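Local structure of beta-glucuronidase (Dictyoglomus thermophilum, 6XXW) at residues M52-S57 / V74-S79; R89-R94 / K127-G132; L110-K115 / F121-S126; N135-M140 / R184-Y189. The protein probably hydrolyses beta-D-glucuronides as a family 2 glycoside hydrolase, splitting off glucuronic acid from the group it is linked to. All coordinates share one frame; numbering follows the deposited sequence.

Contact 1 (M52-S57 / V74-S79); sequences MPVPAS and VYYKKS
The ring of Y76 rests on M52 and V54, and a water ties its hydroxyl to the backbone further along 52-57. M52 meets it first: with CG anti to the backbone N (chi1 -171°) the side chain sets out toward the tyrosine and then bends twice, and CG rather than SD or CE makes the approach, 3.7 Å from Y76 CE2. The main chain of P53 takes part through its carbonyl, P53 O accepting a hydrogen bond of 2.7 Å from the water. V54 supplies the closest packing, its CG2 methyl lying 3.5 Å from Y76 CE2, on a slant to the ring. The V54-P55 peptide is cis, a kink between strand 50-54 and the next few residues. Beyond it A56 O takes the second proton of the same water at 2.6 Å, and that water accepts from Y76 OH at 2.8 Å. One water thus bonds to two carbonyls and fixes the phenol hydrogen. A phenylalanine at Y76 would keep the ring packing but is likely to leave the water without its donor and the link to P53 and A56 weakened. Strands 50-54 and 73-81 both pair antiparallel with strand 32-43, where F41 meets the Y76 ring edge-to-face. I182 of strand 181-183 touches both V54 and Y76, while I323 and V320 of a second subunit pack on P53 and A56, so this corner of the domain lies at a subunit interface.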
loop_
_atom_site.group_PDB
_atom_site.type_symbol
_atom_site.label_atom_id
_atom_site.label_comp_id
_atom_site.label_asym_id
_atom_site.label_seq_id
_atom_site.Cartn_x
_atom_site.Cartn_y
_atom_site.Cartn_z
ATOM N N MET A 52 13.252 10.526 27.388
ATOM C CA MET A 52 13.772 10.538 26.029
ATOM C C MET A 52 14.915 9.542 25.884
ATOM O O MET A 52 15.904 9.624 26.623
ATOM C CB MET A 52 14.244 11.947 25.658
ATOM C CG MET A 52 14.612 12.140 24.192
ATOM S SD MET A 52 13.206 12.026 23.068
ATOM C CE MET A 52 12.160 13.387 23.613
ATOM N N PRO A 53 14.841 8.611 24.934
ATOM C CA PRO A 53 15.966 7.692 24.721
ATOM C C PRO A 53 17.180 8.406 24.134
ATOM O O PRO A 53 17.062 9.375 23.383
ATOM C CB PRO A 53 15.398 6.658 23.735
ATOM C CG PRO A 53 14.407 7.465 22.913
ATOM C CD PRO A 53 13.778 8.436 23.923
ATOM N N VAL A 54 18.360 7.913 24.503
ATOM C CA VAL A 54 19.632 8.383 23.968
ATOM C C VAL A 54 20.458 7.155 23.606
ATOM O O VAL A 54 20.647 6.273 24.456
ATOM C CB VAL A 54 20.367 9.281 24.986
ATOM C CG1 VAL A 54 21.801 9.584 24.521
ATOM C CG2 VAL A 54 19.595 10.576 25.207
ATOM N N PRO A 55 20.996 7.050 22.384
ATOM C CA PRO A 55 20.934 8.030 21.304
ATOM C C PRO A 55 19.665 7.908 20.453
ATOM O O PRO A 55 19.162 6.805 20.227
ATOM C CB PRO A 55 22.171 7.685 20.471
ATOM C CG PRO A 55 22.248 6.197 20.580
ATOM C CD PRO A 55 21.775 5.858 21.983
ATOM N N ALA A 56 19.178 9.051 19.986
ATOM C CA ALA A 56 17.984 9.147 19.149
ATOM C C ALA A 56 17.746 10.603 18.781
ATOM O O ALA A 56 18.135 11.508 19.522
ATOM C CB ALA A 56 16.747 8.615 19.868
ATOM N N SER A 57 17.085 10.844 17.663
ATOM C CA SER A 57 16.536 12.165 17.421
ATOM C C SER A 57 15.293 12.281 18.290
ATOM O O SER A 57 14.598 11.292 18.500
ATOM C CB SER A 57 16.153 12.303 15.943
ATOM O OG SER A 57 17.285 12.192 15.102
ATOM N N VAL A 74 17.141 22.367 23.529
ATOM C CA VAL A 74 16.563 21.321 24.358
ATOM C C VAL A 74 17.645 20.879 25.335
ATOM O O VAL A 74 18.831 21.148 25.142
ATOM C CB VAL A 74 16.021 20.133 23.534
ATOM C CG1 VAL A 74 15.053 20.648 22.438
ATOM C CG2 VAL A 74 17.164 19.329 22.925
ATOM N N TYR A 75 17.222 20.218 26.408
ATOM C CA TYR A 75 18.110 19.911 27.526
ATOM C C TYR A 75 17.901 18.464 27.938
ATOM O O TYR A 75 16.772 18.059 28.221
ATOM C CB TYR A 75 17.852 20.852 28.713
ATOM C CG TYR A 75 18.000 22.299 28.323
ATOM C CD1 TYR A 75 16.958 22.982 27.697
ATOM C CD2 TYR A 75 19.192 22.976 28.543
ATOM C CE1 TYR A 75 17.099 24.308 27.303
ATOM C CE2 TYR A 75 19.336 24.310 28.163
ATOM C CZ TYR A 75 18.287 24.962 27.543
ATOM O OH TYR A 75 18.431 26.279 27.166
ATOM N N TYR A 76 18.985 17.697 27.955
ATOM C CA TYR A 76 19.001 16.316 28.420
ATOM C C TYR A 76 19.653 16.263 29.795
ATOM O O TYR A 76 20.578 17.025 30.072
ATOM C CB TYR A 76 19.795 15.437 27.461
ATOM C CG TYR A 76 19.159 15.178 26.114
ATOM C CD1 TYR A 76 19.194 16.135 25.109
ATOM C CD2 TYR A 76 18.565 13.947 25.838
ATOM C CE1 TYR A 76 18.631 15.879 23.847
ATOM C CE2 TYR A 76 17.995 13.681 24.586
ATOM C CZ TYR A 76 18.037 14.648 23.600
ATOM O OH TYR A 76 17.484 14.374 22.370
ATOM N N LYS A 77 19.174 15.359 30.658
ATOM C CA LYS A 77 19.690 15.247 32.021
ATOM C C LYS A 77 19.727 13.791 32.458
ATOM O O LYS A 77 18.789 13.035 32.183
ATOM C CB LYS A 77 18.826 16.037 33.017
ATOM C CG LYS A 77 19.292 15.924 34.471
ATOM C CD LYS A 77 18.564 16.910 35.368
ATOM C CE LYS A 77 17.975 16.226 36.580
ATOM N NZ LYS A 77 17.054 17.127 37.334
ATOM N N LYS A 78 20.789 13.411 33.177
ATOM C CA LYS A 78 20.931 12.044 33.660
ATOM C C LYS A 78 21.872 12.015 34.856
ATOM O O LYS A 78 22.851 12.763 34.912
ATOM C CB LYS A 78 21.471 11.100 32.573
ATOM C CG LYS A 78 21.328 9.624 32.919
ATOM C CD LYS A 78 21.635 8.718 31.746
ATOM C CE LYS A 78 20.964 7.365 31.929
ATOM N NZ LYS A 78 21.705 6.285 31.224
ATOM N N SER A 79 21.581 11.115 35.790
ATOM C CA SER A 79 22.452 10.856 36.931
ATOM C C SER A 79 23.420 9.728 36.613
ATOM O O SER A 79 23.077 8.768 35.912
ATOM C CB SER A 79 21.636 10.462 38.169
ATOM O OG SER A 79 20.821 11.523 38.618
HETATM O O HOH W 1 17.838 11.657 22.073
#

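Contact 2 (R89-R94 / K127-G132); sequences RNIFLR and KFVNYG
I91 on strand 90-99 sends one methyl, CD1, into an angle formed by Y131 and V129 of the loop 127-132. Its CG1 stands anti to the carbonyl carbon (chi1 -55°), and chi2 is extended at 178°, which carries CD1 out toward the loop. There it lies 3.9 Å from Y131 CE1 and 4.2 Å from V129 CG2. The tyrosine comes from the opposite direction: it leaves its backbone aimed past the strand rather than at it, and its far end, CE1 and OH, comes up to the isoleucine; the methyl meets the ring obliquely. V129 steadies that ring from within the loop, CG2 sitting 3.5 Å above its plane toward the rim. The setting is the sugar-binding domain of family 2 glycoside hydrolases, a jelly-roll-like beta-sandwich, in which this loop connects strands 121-124 and 134-142 and folds back beside strand 90-99. A water joins Y131 OH to the carbonyl of R89: it accepts from Y131 OH at 2.5 Å and donates to R89 O, also at 2.5 Å, giving the phenol a polar partner although its oxygen also lies against the I91 methyl. On the strand side I91 is bonded through its backbone to I125, and its N also reaches the carboxylate of E124. On the loop side N130 N donates to the side chain of N135, at the start of the following strand.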
loop_
_atom_site.group_PDB
_atom_site.type_symbol
_atom_site.label_atom_id
_atom_site.label_comp_id
_atom_site.label_asym_id
_atom_site.label_seq_id
_atom_site.Cartn_x
_atom_site.Cartn_y
_atom_site.Cartn_z
ATOM N N ARG A 89 42.871 8.776 37.808
ATOM C CA ARG A 89 42.739 8.454 36.397
ATOM C C ARG A 89 42.261 9.698 35.668
ATOM O O ARG A 89 41.614 10.565 36.259
ATOM C CB ARG A 89 41.734 7.314 36.157
ATOM C CG ARG A 89 41.893 6.103 37.053
ATOM C CD ARG A 89 41.785 4.830 36.242
ATOM N NE ARG A 89 43.105 4.364 35.823
ATOM C CZ ARG A 89 43.407 3.960 34.593
ATOM N NH1 ARG A 89 42.472 3.953 33.629
ATOM N NH2 ARG A 89 44.648 3.562 34.331
ATOM N N ASN A 90 42.575 9.792 34.379
ATOM C CA ASN A 90 41.853 10.734 33.533
ATOM C C ASN A 90 40.436 10.214 33.312
ATOM O O ASN A 90 40.226 9.019 33.136
ATOM C CB ASN A 90 42.551 10.910 32.186
ATOM C CG ASN A 90 43.768 11.811 32.274
ATOM O OD1 ASN A 90 43.811 12.723 33.093
ATOM N ND2 ASN A 90 44.761 11.558 31.425
ATOM N N ILE A 91 39.460 11.110 33.349
ATOM C CA ILE A 91 38.068 10.749 33.122
ATOM C C ILE A 91 37.564 11.601 31.973
ATOM O O ILE A 91 37.527 12.833 32.081
ATOM C CB ILE A 91 37.217 10.957 34.377
ATOM C CG1 ILE A 91 37.826 10.196 35.561
ATOM C CG2 ILE A 91 35.764 10.537 34.110
ATOM C CD1 ILE A 91 37.054 10.410 36.851
ATOM N N PHE A 92 37.201 10.957 30.870
ATOM C CA PHE A 92 36.768 11.671 29.678
ATOM C C PHE A 92 35.281 11.444 29.461
ATOM O O PHE A 92 34.782 10.322 29.598
ATOM C CB PHE A 92 37.546 11.223 28.441
ATOM C CG PHE A 92 39.005 11.609 28.461
ATOM C CD1 PHE A 92 39.411 12.857 28.010
ATOM C CD2 PHE A 92 39.961 10.723 28.926
ATOM C CE1 PHE A 92 40.753 13.220 28.027
ATOM C CE2 PHE A 92 41.305 11.071 28.952
ATOM C CZ PHE A 92 41.702 12.323 28.496
ATOM N N LEU A 93 34.582 12.515 29.125
ATOM C CA LEU A 93 33.172 12.457 28.773
ATOM C C LEU A 93 33.066 12.742 27.288
ATOM O O LEU A 93 33.455 13.823 26.847
ATOM C CB LEU A 93 32.379 13.475 29.583
ATOM C CG LEU A 93 30.927 13.732 29.197
ATOM C CD1 LEU A 93 30.129 12.466 29.325
ATOM C CD2 LEU A 93 30.389 14.776 30.125
ATOM N N ARG A 94 32.547 11.782 26.529
ATOM C CA ARG A 94 32.496 11.859 25.074
ATOM C C ARG A 94 31.047 11.854 24.601
ATOM O O ARG A 94 30.235 11.043 25.063
ATOM C CB ARG A 94 33.273 10.688 24.459
ATOM C CG ARG A 94 32.947 10.369 23.012
ATOM C CD ARG A 94 33.781 11.218 22.066
ATOM N NE ARG A 94 35.211 10.967 22.214
ATOM C CZ ARG A 94 35.932 10.212 21.388
ATOM N NH1 ARG A 94 35.353 9.619 20.345
ATOM N NH2 ARG A 94 37.232 10.047 21.614
ATOM N N LYS A 127 38.009 17.042 37.290
ATOM C CA LYS A 127 37.953 18.205 38.169
ATOM C C LYS A 127 36.544 18.488 38.671
ATOM O O LYS A 127 36.386 19.211 39.657
ATOM C CB LYS A 127 38.494 19.442 37.442
ATOM N N PHE A 128 35.516 17.938 38.030
ATOM C CA PHE A 128 34.148 18.323 38.347
ATOM C C PHE A 128 33.296 17.210 38.936
ATOM O O PHE A 128 32.124 17.463 39.243
ATOM C CB PHE A 128 33.448 18.861 37.092
ATOM C CG PHE A 128 34.242 19.901 36.352
ATOM C CD1 PHE A 128 34.295 21.204 36.814
ATOM C CD2 PHE A 128 34.931 19.576 35.195
ATOM C CE1 PHE A 128 35.023 22.181 36.127
ATOM C CE2 PHE A 128 35.660 20.543 34.506
ATOM C CZ PHE A 128 35.702 21.844 34.976
ATOM N N VAL A 129 33.832 15.997 39.108
ATOM C CA VAL A 129 33.023 14.857 39.531
ATOM C C VAL A 129 33.074 14.705 41.045
ATOM O O VAL A 129 34.030 15.113 41.713
ATOM C CB VAL A 129 33.470 13.552 38.837
ATOM C CG1 VAL A 129 33.172 13.601 37.337
ATOM C CG2 VAL A 129 34.932 13.287 39.090
ATOM N N ASN A 130 32.013 14.099 41.582
ATOM C CA ASN A 130 31.943 13.667 42.971
ATOM C C ASN A 130 32.274 12.179 42.992
ATOM O O ASN A 130 31.507 11.361 42.476
ATOM C CB ASN A 130 30.553 13.932 43.543
ATOM C CG ASN A 130 30.084 15.348 43.295
ATOM O OD1 ASN A 130 30.807 16.298 43.579
ATOM N ND2 ASN A 130 28.867 15.499 42.770
ATOM N N TYR A 131 33.413 11.833 43.581
ATOM C CA TYR A 131 33.872 10.452 43.573
ATOM C C TYR A 131 33.082 9.599 44.564
ATOM O O TYR A 131 32.855 9.992 45.711
ATOM C CB TYR A 131 35.360 10.394 43.897
ATOM C CG TYR A 131 36.217 10.940 42.779
ATOM C CD1 TYR A 131 36.601 10.131 41.716
ATOM C CD2 TYR A 131 36.626 12.269 42.776
ATOM C CE1 TYR A 131 37.387 10.621 40.692
ATOM C CE2 TYR A 131 37.401 12.775 41.751
ATOM C CZ TYR A 131 37.777 11.946 40.710
ATOM O OH TYR A 131 38.554 12.444 39.692
ATOM N N GLY A 132 32.674 8.415 44.108
ATOM C CA GLY A 132 31.867 7.524 44.918
ATOM C C GLY A 132 30.477 8.028 45.214
ATOM O O GLY A 132 29.841 7.549 46.157
HETATM O O HOH W 2 40.235 11.306 38.208
#

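Contact 3 (L110-K115 / F121-S126); sequences LVTKHK and FEAEIS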
loop_
_atom_site.group_PDB
_atom_site.type_symbol
_atom_site.label_atom_id
_atom_site.label_comp_id
_atom_site.label_asym_id
_atom_site.label_seq_id
_atom_site.Cartn_x
_atom_site.Cartn_y
_atom_site.Cartn_z
ATOM N N LEU A 110 30.258 23.836 32.989
ATOM C CA LEU A 110 30.453 23.690 31.547
ATOM C C LEU A 110 31.818 23.069 31.269
ATOM O O LEU A 110 32.853 23.679 31.554
ATOM C CB LEU A 110 30.332 25.047 30.865
ATOM C CG LEU A 110 30.739 25.000 29.395
ATOM C CD1 LEU A 110 29.616 24.356 28.576
ATOM C CD2 LEU A 110 31.090 26.397 28.888
ATOM N N VAL A 111 31.837 21.861 30.709
ATOM C CA VAL A 111 33.097 21.184 30.425
ATOM C C VAL A 111 33.507 21.276 28.957
ATOM O O VAL A 111 34.704 21.154 28.655
ATOM C CB VAL A 111 33.060 19.708 30.880
ATOM C CG1 VAL A 111 32.799 19.624 32.381
ATOM C CG2 VAL A 111 32.015 18.898 30.101
ATOM N N THR A 112 32.566 21.499 28.042
ATOM C CA THR A 112 32.924 21.744 26.653
ATOM C C THR A 112 31.697 22.227 25.892
ATOM O O THR A 112 30.553 22.077 26.336
ATOM C CB THR A 112 33.507 20.498 25.965
ATOM O OG1 THR A 112 34.036 20.871 24.688
ATOM C CG2 THR A 112 32.449 19.446 25.771
ATOM N N LYS A 113 31.975 22.830 24.744
ATOM C CA LYS A 113 30.987 23.299 23.792
ATOM C C LYS A 113 31.389 22.755 22.433
ATOM O O LYS A 113 32.568 22.473 22.191
ATOM C CB LYS A 113 30.928 24.832 23.752
ATOM N N HIS A 114 30.413 22.593 21.545
ATOM C CA HIS A 114 30.755 22.052 20.245
ATOM C C HIS A 114 29.796 22.559 19.184
ATOM O O HIS A 114 28.597 22.741 19.429
ATOM C CB HIS A 114 30.750 20.528 20.252
ATOM C CG HIS A 114 31.264 19.927 18.986
ATOM N ND1 HIS A 114 30.427 19.433 18.007
ATOM C CD2 HIS A 114 32.527 19.752 18.531
ATOM C CE1 HIS A 114 31.157 18.959 17.012
ATOM N NE2 HIS A 114 32.434 19.149 17.301
ATOM N N LYS A 115 30.347 22.752 17.991
ATOM C CA LYS A 115 29.617 23.264 16.842
ATOM C C LYS A 115 29.752 22.250 15.721
ATOM O O LYS A 115 30.871 21.917 15.311
ATOM C CB LYS A 115 30.171 24.618 16.404
ATOM C CG LYS A 115 29.616 25.123 15.088
ATOM C CD LYS A 115 30.169 26.510 14.804
ATOM C CE LYS A 115 29.745 26.979 13.440
ATOM N NZ LYS A 115 30.258 28.351 13.197
ATOM N N PHE A 121 32.709 15.011 20.373
ATOM C CA PHE A 121 33.442 15.971 21.181
ATOM C C PHE A 121 33.533 15.431 22.590
ATOM O O PHE A 121 32.703 14.624 23.015
ATOM C CB PHE A 121 32.796 17.368 21.164
ATOM C CG PHE A 121 31.305 17.367 21.411
ATOM C CD1 PHE A 121 30.412 17.005 20.408
ATOM C CD2 PHE A 121 30.794 17.772 22.629
ATOM C CE1 PHE A 121 29.042 17.021 20.631
ATOM C CE2 PHE A 121 29.432 17.791 22.858
ATOM C CZ PHE A 121 28.553 17.422 21.856
ATOM N N GLU A 122 34.553 15.885 23.314
ATOM C CA GLU A 122 34.821 15.318 24.625
ATOM C C GLU A 122 35.554 16.323 25.491
ATOM O O GLU A 122 36.093 17.320 25.008
ATOM C CB GLU A 122 35.632 14.020 24.516
ATOM C CG GLU A 122 37.012 14.197 23.928
ATOM C CD GLU A 122 37.849 12.934 24.029
ATOM O OE1 GLU A 122 37.266 11.825 24.111
ATOM O OE2 GLU A 122 39.092 13.048 24.029
ATOM N N ALA A 123 35.563 16.048 26.790
ATOM C CA ALA A 123 36.320 16.868 27.721
ATOM C C ALA A 123 36.785 15.983 28.863
ATOM O O ALA A 123 36.175 14.950 29.146
ATOM C CB ALA A 123 35.477 18.028 28.256
ATOM N N GLU A 124 37.870 16.388 29.515
ATOM C CA GLU A 124 38.311 15.709 30.727
ATOM C C GLU A 124 37.581 16.343 31.901
ATOM O O GLU A 124 37.533 17.572 32.006
ATOM C CB GLU A 124 39.829 15.807 30.892
ATOM C CG GLU A 124 40.417 14.621 31.622
ATOM C CD GLU A 124 40.301 14.759 33.130
ATOM O OE1 GLU A 124 40.281 15.905 33.626
ATOM O OE2 GLU A 124 40.241 13.724 33.820
ATOM N N ILE A 125 36.976 15.515 32.756
ATOM C CA ILE A 125 36.010 16.036 33.725
ATOM C C ILE A 125 36.348 15.666 35.165
ATOM O O ILE A 125 35.555 15.931 36.072
ATOM C CB ILE A 125 34.575 15.574 33.389
ATOM C CG1 ILE A 125 34.437 14.052 33.564
ATOM C CG2 ILE A 125 34.178 16.006 31.968
ATOM C CD1 ILE A 125 32.964 13.549 33.675
ATOM N N SER A 126 37.526 15.085 35.406
ATOM C CA SER A 126 37.844 14.652 36.767
ATOM C C SER A 126 37.784 15.812 37.759
ATOM O O SER A 126 37.491 15.601 38.942
ATOM C CB SER A 126 39.222 13.986 36.797
ATOM O OG SER A 126 40.218 14.906 36.424
#
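Strands 110-115 and 121-124 run antiparallel at 159° with their axes 6.3 Å apart at closest, and side chains do most of the joining, although V111 O also approaches A123 CB at 3.2 Å. H114 and F121 meet ring on ring. Their planes are almost parallel, 7° apart, but slid until the rings barely overlap; what sits over the phenyl face is H114 CB, 3.5 Å from the F121 ring centroid in a CH-pi contact. F121 CG lies between its backbone N and carbonyl carbon (chi1 48°), which turns the ring across the histidine. T112 CG2 comes at the edge of that ring, near its plane, 3.9 Å from F121 CD2. At the other end V111 CG1 packs on I125 CG2 at 3.9 Å. A serine in place of F121 would probably leave the flank of H114 and the T112 methyl without their apolar partner. H114 NE2 also bonds to E397 of helix 385-402, tying the domain to the TIM barrel region. These are successive strands of the jelly-roll-like sugar-binding domain, packed through side chains while each hydrogen-bonds to a different neighbour: strand 109-115 to strand 101-106, and strand 121-124 to strand 90-99, whose V95 touches F121.

Contact 4 (N135-M140 / R184-Y189); sequences NIIEIM and RPVVIY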
loop_
_atom_site.group_PDB
_atom_site.type_symbol
_atom_site.label_atom_id
_atom_site.label_comp_id
_atom_site.label_asym_id
_atom_site.label_seq_id
_atom_site.Cartn_x
_atom_site.Cartn_y
_atom_site.Cartn_z
ATOM N N ASN A 135 26.371 11.978 40.390
ATOM C CA ASN A 135 26.714 13.120 39.565
ATOM C C ASN A 135 25.565 13.369 38.599
ATOM O O ASN A 135 24.744 12.484 38.354
ATOM C CB ASN A 135 28.009 12.877 38.800
ATOM C CG ASN A 135 29.199 12.718 39.720
ATOM O OD1 ASN A 135 30.000 13.635 39.874
ATOM N ND2 ASN A 135 29.309 11.552 40.352
ATOM N N ILE A 136 25.501 14.587 38.069
ATOM C CA ILE A 136 24.467 14.979 37.112
ATOM C C ILE A 136 25.158 15.479 35.848
ATOM O O ILE A 136 25.981 16.399 35.910
ATOM C CB ILE A 136 23.540 16.067 37.681
ATOM C CG1 ILE A 136 22.899 15.605 38.994
ATOM C CG2 ILE A 136 22.502 16.498 36.647
ATOM C CD1 ILE A 136 22.101 14.346 38.868
ATOM N N ILE A 137 24.829 14.878 34.707
ATOM C CA ILE A 137 25.241 15.410 33.417
ATOM C C ILE A 137 24.037 16.072 32.763
ATOM O O ILE A 137 22.915 15.541 32.797
ATOM C CB ILE A 137 25.842 14.329 32.503
ATOM C CG1 ILE A 137 26.093 14.936 31.113
ATOM C CG2 ILE A 137 24.924 13.110 32.435
ATOM C CD1 ILE A 137 26.964 14.096 30.220
ATOM N N GLU A 138 24.257 17.247 32.195
ATOM C CA GLU A 138 23.230 17.902 31.401
ATOM C C GLU A 138 23.837 18.309 30.071
ATOM O O GLU A 138 24.964 18.805 30.017
ATOM C CB GLU A 138 22.648 19.113 32.136
ATOM C CG GLU A 138 21.897 18.722 33.405
ATOM C CD GLU A 138 21.461 19.916 34.215
ATOM O OE1 GLU A 138 20.273 20.297 34.102
ATOM O OE2 GLU A 138 22.308 20.473 34.956
ATOM N N ILE A 139 23.097 18.068 28.993
ATOM C CA ILE A 139 23.562 18.381 27.652
ATOM C C ILE A 139 22.512 19.260 26.992
ATOM O O ILE A 139 21.347 18.862 26.878
ATOM C CB ILE A 139 23.838 17.118 26.816
ATOM C CG1 ILE A 139 24.961 16.307 27.475
ATOM C CG2 ILE A 139 24.199 17.510 25.358
ATOM C CD1 ILE A 139 25.195 14.917 26.899
ATOM N N MET A 140 22.911 20.467 26.606
ATOM C CA MET A 140 22.060 21.343 25.824
ATOM C C MET A 140 22.366 21.109 24.353
ATOM O O MET A 140 23.531 21.003 23.960
ATOM C CB MET A 140 22.298 22.811 26.205
ATOM C CG MET A 140 21.377 23.826 25.539
ATOM S SD MET A 140 21.746 24.149 23.777
ATOM C CE MET A 140 23.394 24.863 23.862
ATOM N N ARG A 184 24.377 10.017 18.749
ATOM C CA ARG A 184 25.352 8.954 18.934
ATOM C C ARG A 184 25.679 8.855 20.419
ATOM O O ARG A 184 25.414 9.793 21.178
ATOM C CB ARG A 184 26.608 9.205 18.079
ATOM C CG ARG A 184 26.264 9.244 16.581
ATOM C CD ARG A 184 27.437 9.577 15.683
ATOM N NE ARG A 184 26.957 9.918 14.345
ATOM C CZ ARG A 184 27.637 10.662 13.477
ATOM N NH1 ARG A 184 28.839 11.131 13.806
ATOM N NH2 ARG A 184 27.128 10.929 12.282
ATOM N N PRO A 185 26.232 7.721 20.856
ATOM C CA PRO A 185 26.302 7.441 22.297
ATOM C C PRO A 185 27.101 8.470 23.085
ATOM O O PRO A 185 28.099 9.015 22.614
ATOM C CB PRO A 185 26.969 6.060 22.348
ATOM C CG PRO A 185 26.503 5.400 21.078
ATOM C CD PRO A 185 26.545 6.515 20.059
ATOM N N VAL A 186 26.620 8.738 24.291
ATOM C CA VAL A 186 27.354 9.483 25.304
ATOM C C VAL A 186 28.053 8.465 26.189
ATOM O O VAL A 186 27.408 7.550 26.713
ATOM C CB VAL A 186 26.409 10.355 26.139
ATOM C CG1 VAL A 186 27.205 11.137 27.183
ATOM C CG2 VAL A 186 25.583 11.301 25.238
ATOM N N VAL A 187 29.370 8.594 26.351
ATOM C CA VAL A 187 30.093 7.640 27.185
ATOM C C VAL A 187 31.110 8.378 28.044
ATOM O O VAL A 187 31.552 9.484 27.724
ATOM C CB VAL A 187 30.796 6.531 26.358
ATOM C CG1 VAL A 187 29.831 5.899 25.334
ATOM C CG2 VAL A 187 32.018 7.090 25.667
ATOM N N ILE A 188 31.469 7.745 29.153
ATOM C CA ILE A 188 32.550 8.196 30.018
ATOM C C ILE A 188 33.611 7.107 30.025
ATOM O O ILE A 188 33.290 5.922 30.146
ATOM C CB ILE A 188 32.051 8.499 31.440
ATOM C CG1 ILE A 188 30.997 9.600 31.392
ATOM C CG2 ILE A 188 33.199 8.982 32.313
ATOM C CD1 ILE A 188 30.565 10.076 32.745
ATOM N N TYR A 189 34.865 7.492 29.853
ATOM C CA TYR A 189 35.917 6.493 29.823
ATOM C C TYR A 189 37.122 7.015 30.585
ATOM O O TYR A 189 37.289 8.227 30.753
ATOM C CB TYR A 189 36.272 6.087 28.376
ATOM C CG TYR A 189 36.909 7.143 27.505
ATOM C CD1 TYR A 189 36.130 8.047 26.778
ATOM C CD2 TYR A 189 38.289 7.208 27.365
ATOM C CE1 TYR A 189 36.718 9.005 25.949
ATOM C CE2 TYR A 189 38.887 8.166 26.548
ATOM C CZ TYR A 189 38.100 9.060 25.848
ATOM O OH TYR A 189 38.706 9.994 25.046
#
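V186 offers one methyl to each of two isoleucines on strand 134-142. CG2 faces I139 CD1 at 4.0 Å, the two side chains reaching for each other tip to tip, while CG1 lies 4.2 Å from I137 CD1. The split follows from its rotation: CG1 stands anti to the backbone N (chi1 -179°) and CG2 anti to the carbonyl carbon, spreading the fork toward both partners. I137 and I139 are two residues apart on an extended strand and so project from the same side of it; both are stretched at chi2, and each delivers its terminal CD1. Contact is therefore made only by methyl ends, with the backbones well apart: the nearest CA pair, I139 and V186, is 10.0 Å apart. Further out, W39 of strand 32-43 touches both isoleucines, and L93 of strand 90-99 packs on I137. Behind them, backbone bonds to K78 and Y76 hold I137 and I139 in line with strand 73-81. On the other side strand 185-191 pairs with strands 32-43 and 90-99, and the backbone of R94 bonds to that of V187, next to V186. Before it the chain turns a corner at R184, whose guanidinium forms a salt bridge with E308. Aliphatic tips meeting between strands at this spacing are what one expects inside a beta-sandwich, here the jelly-roll-like sugar-binding domain of the family 2 enzymes.

In the fold
All four contacts lie in the sugar-binding domain and reach one curled antiparallel sheet; the second segment of contact 2 is the loop between strands 121-124 and 134-142. Along the chain contact 1 closes first; contact 2 then opens, with contact 3 nested in its loop, and contact 4 comes last. Contact 4 is the hub: its centre is about 9 Å from that of contact 1, 10 Å from contact 3 and 11 Å from contact 2. Strands 73-81 and 134-142 link it to contact 1, strands 90-99 and 185-191 to contact 2, and Y189 OH to E122 of contact 3. Contact 1 touches a second subunit; no other chain of the assembly touches contacts 3 and 4.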